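Local coordinates for 5-formyltetrahydrofolate cyclo-ligase family protein (Bacillus anthracis, PDB 2JCB) that probably catalyses the ATP-dependent cyclisation of 5-formyltetrahydrofolate to 5,10-methenyltetrahydrofolate, a step of folate metabolism, at residues P133-T138 with I144-G149. Numbering follows the deposited sequence.
Sequences PGVAYT and IGYGGG. With ADP (adenosine-5'-diphosphate), chain C; PO4 (phosphate ion), chain D.
A classic beta bulge sets two residues, Val135 and Ala136, opposite Ile144 in a short antiparallel pairing. Ile144 O accepts two backbone bonds, from Val135 N at 2.8 Å and, somewhat longer, from Ala136 N at 3.1 Å, so that two N-H groups hold this one carbonyl oxygen; Ile144 N returns one to Ala136 O (2.9 Å, N-H...O angle 168°).

Apolar contact is concentrated on Val135 CG2. Lying anti to the carbonyl carbon, this methyl sits over one face of the Tyr146 ring, 3.5 Å from its centroid in a CH-pi contact, and also meets Gly145 O. The Ala136 and Ile144 side chains share one face of the small sheet. At the phenol end, a water joins Tyr146 OH to Gly134 O, to which it donates.

Beyond the bulge, the glycine-rich loop turns several amides to the ADP beta-phosphate and a separate phosphate ion, probably from the crystallisation liquor: Gly145 N bonds ADP O2B at 2.7 Å, Gly147 N and Gly149 N share ADP O1B, and Tyr146 N reaches phosphate-ion O2.

Helix 6-26 packs on Val135 and Tyr146 through Ile21, and its Arg17 bonds both Gly145 O and ADP; the hairpin of strands 136-137 and 143-144 runs on into the nucleotide-binding loop, and Gly149 is the N-cap residue of helix 150-154.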
loop_
_atom_site.group_PDB
_atom_site.type_symbol
_atom_site.label_atom_id
_atom_site.label_comp_id
_atom_site.label_asym_id
_atom_site.label_seq_id
_atom_site.Cartn_x
_atom_site.Cartn_y
_atom_site.Cartn_z
ATOM N N PRO A 133 -0.543 0.495 -0.749
ATOM C CA PRO A 133 0.371 -0.256 -1.654
ATOM C C PRO A 133 0.475 0.316 -3.053
ATOM O O PRO A 133 -0.286 1.185 -3.424
ATOM C CB PRO A 133 -0.305 -1.641 -1.734
ATOM C CG PRO A 133 -1.785 -1.254 -1.725
ATOM C CD PRO A 133 -1.847 -0.174 -0.614
ATOM N N GLY A 134 1.390 -0.179 -3.866
ATOM C CA GLY A 134 1.527 0.456 -5.152
ATOM C C GLY A 134 2.726 -0.055 -5.844
ATOM O O GLY A 134 3.524 -0.757 -5.202
ATOM N N VAL A 135 2.786 0.283 -7.127
ATOM C CA VAL A 135 3.863 -0.142 -8.032
ATOM C C VAL A 135 4.892 0.980 -8.216
ATOM O O VAL A 135 6.088 0.763 -8.043
ATOM C CB VAL A 135 3.350 -0.733 -9.392
ATOM C CG1 VAL A 135 4.504 -1.126 -10.240
ATOM C CG2 VAL A 135 2.482 -1.943 -9.112
ATOM N N ALA A 136 4.460 2.138 -8.697
ATOM C CA ALA A 136 5.453 3.193 -8.990
ATOM C C ALA A 136 4.971 4.521 -8.458
ATOM O O ALA A 136 3.756 4.742 -8.311
ATOM C CB ALA A 136 5.670 3.304 -10.453
ATOM N N TYR A 137 5.918 5.412 -8.136
ATOM C CA TYR A 137 5.542 6.699 -7.550
ATOM C C TYR A 137 6.421 7.808 -8.088
ATOM O O TYR A 137 7.533 7.545 -8.560
ATOM C CB TYR A 137 5.725 6.658 -6.031
ATOM C CG TYR A 137 5.020 5.517 -5.271
ATOM C CD1 TYR A 137 3.763 5.710 -4.719
ATOM C CD2 TYR A 137 5.632 4.271 -5.145
ATOM C CE1 TYR A 137 3.125 4.623 -4.051
ATOM C CE2 TYR A 137 5.038 3.204 -4.488
ATOM C CZ TYR A 137 3.790 3.403 -3.930
ATOM O OH TYR A 137 3.200 2.319 -3.291
ATOM N N THR A 138 5.943 9.037 -7.968
ATOM C CA THR A 138 6.819 10.206 -8.209
ATOM C C THR A 138 7.059 10.956 -6.896
ATOM O O THR A 138 6.388 10.686 -5.888
ATOM C CB THR A 138 6.243 11.169 -9.236
ATOM O OG1 THR A 138 5.115 11.842 -8.663
ATOM C CG2 THR A 138 5.857 10.398 -10.469
ATOM N N ILE A 144 1.113 4.833 -9.419
ATOM C CA ILE A 144 0.561 3.751 -10.244
ATOM C C ILE A 144 0.439 2.506 -9.353
ATOM O O ILE A 144 1.409 2.122 -8.683
ATOM C CB ILE A 144 1.482 3.402 -11.456
ATOM C CG1 ILE A 144 1.570 4.552 -12.457
ATOM C CG2 ILE A 144 0.892 2.177 -12.216
ATOM C CD1 ILE A 144 2.661 4.375 -13.471
ATOM N N GLY A 145 -0.748 1.896 -9.351
ATOM C CA GLY A 145 -0.956 0.645 -8.624
ATOM C C GLY A 145 -0.946 -0.520 -9.618
ATOM O O GLY A 145 -0.249 -0.493 -10.642
ATOM N N TYR A 146 -1.774 -1.522 -9.323
ATOM C CA TYR A 146 -1.792 -2.801 -10.066
ATOM C C TYR A 146 -2.796 -2.888 -11.174
ATOM O O TYR A 146 -2.795 -3.852 -11.951
ATOM C CB TYR A 146 -1.996 -3.976 -9.066
ATOM C CG TYR A 146 -0.772 -4.168 -8.255
ATOM C CD1 TYR A 146 0.328 -4.862 -8.761
ATOM C CD2 TYR A 146 -0.672 -3.574 -7.015
ATOM C CE1 TYR A 146 1.480 -4.987 -8.006
ATOM C CE2 TYR A 146 0.474 -3.679 -6.260
ATOM C CZ TYR A 146 1.536 -4.384 -6.762
ATOM O OH TYR A 146 2.655 -4.460 -5.959
ATOM N N GLY A 147 -3.627 -1.857 -11.306
ATOM C CA GLY A 147 -4.549 -1.769 -12.404
ATOM C C GLY A 147 -6.024 -1.802 -12.060
ATOM O O GLY A 147 -6.856 -1.518 -12.933
ATOM N N GLY A 148 -6.349 -2.165 -10.816
ATOM C CA GLY A 148 -7.758 -2.242 -10.382
ATOM C C GLY A 148 -8.424 -0.904 -10.056
ATOM O O GLY A 148 -9.642 -0.783 -10.103
ATOM N N GLY A 149 -7.600 0.084 -9.684
ATOM C CA GLY A 149 -8.087 1.393 -9.310
ATOM C C GLY A 149 -8.801 1.376 -7.975
ATOM O O GLY A 149 -9.622 2.230 -7.700
HETATM P PB ADP C . -4.151 1.916 -10.749
HETATM O O1B ADP C . -4.453 0.658 -9.939
HETATM O O2B ADP C . -2.741 1.934 -11.211
HETATM O O3B ADP C . -4.653 3.098 -9.947
HETATM P PA ADP C . -5.798 2.936 -12.938
HETATM O O1A ADP C . -5.435 4.328 -12.489
HETATM O O2A ADP C . -5.634 2.657 -14.346
HETATM O O3A ADP C . -5.049 1.788 -12.070
HETATM O "O5'" ADP C . -7.374 2.733 -12.641
HETATM C "C5'" ADP C . -7.950 1.525 -13.184
HETATM C "C4'" ADP C . -9.391 1.737 -13.579
HETATM O "O4'" ADP C . -10.078 2.263 -12.455
HETATM C "C3'" ADP C . -9.470 2.764 -14.703
HETATM O "O3'" ADP C . -10.160 2.152 -15.774
HETATM C "C2'" ADP C . -10.238 3.927 -14.109
HETATM O "O2'" ADP C . -11.258 4.362 -14.961
HETATM C "C1'" ADP C . -10.888 3.366 -12.857
HETATM N N9 ADP C . -11.048 4.354 -11.758
HETATM C C8 ADP C . -10.070 4.800 -10.947
HETATM N N7 ADP C . -10.573 5.660 -10.029
HETATM C C5 ADP C . -11.886 5.788 -10.234
HETATM C C6 ADP C . -13.000 6.530 -9.586
HETATM N N6 ADP C . -12.780 7.342 -8.532
HETATM N N1 ADP C . -14.234 6.334 -10.052
HETATM C C2 ADP C . -14.477 5.537 -11.112
HETATM N N3 ADP C . -13.517 4.820 -11.730
HETATM C C4 ADP C . -12.216 4.884 -11.343
HETATM P P PO4 D . -4.942 -0.546 -6.613
HETATM O O1 PO4 D . -5.326 0.660 -6.034
HETATM O O2 PO4 D . -3.958 -0.451 -7.748
HETATM O O3 PO4 D . -4.272 -1.463 -5.547
HETATM O O4 PO4 D . -6.117 -1.277 -7.251
HETATM O O HOH W 1 4.994 -2.991 -4.992
#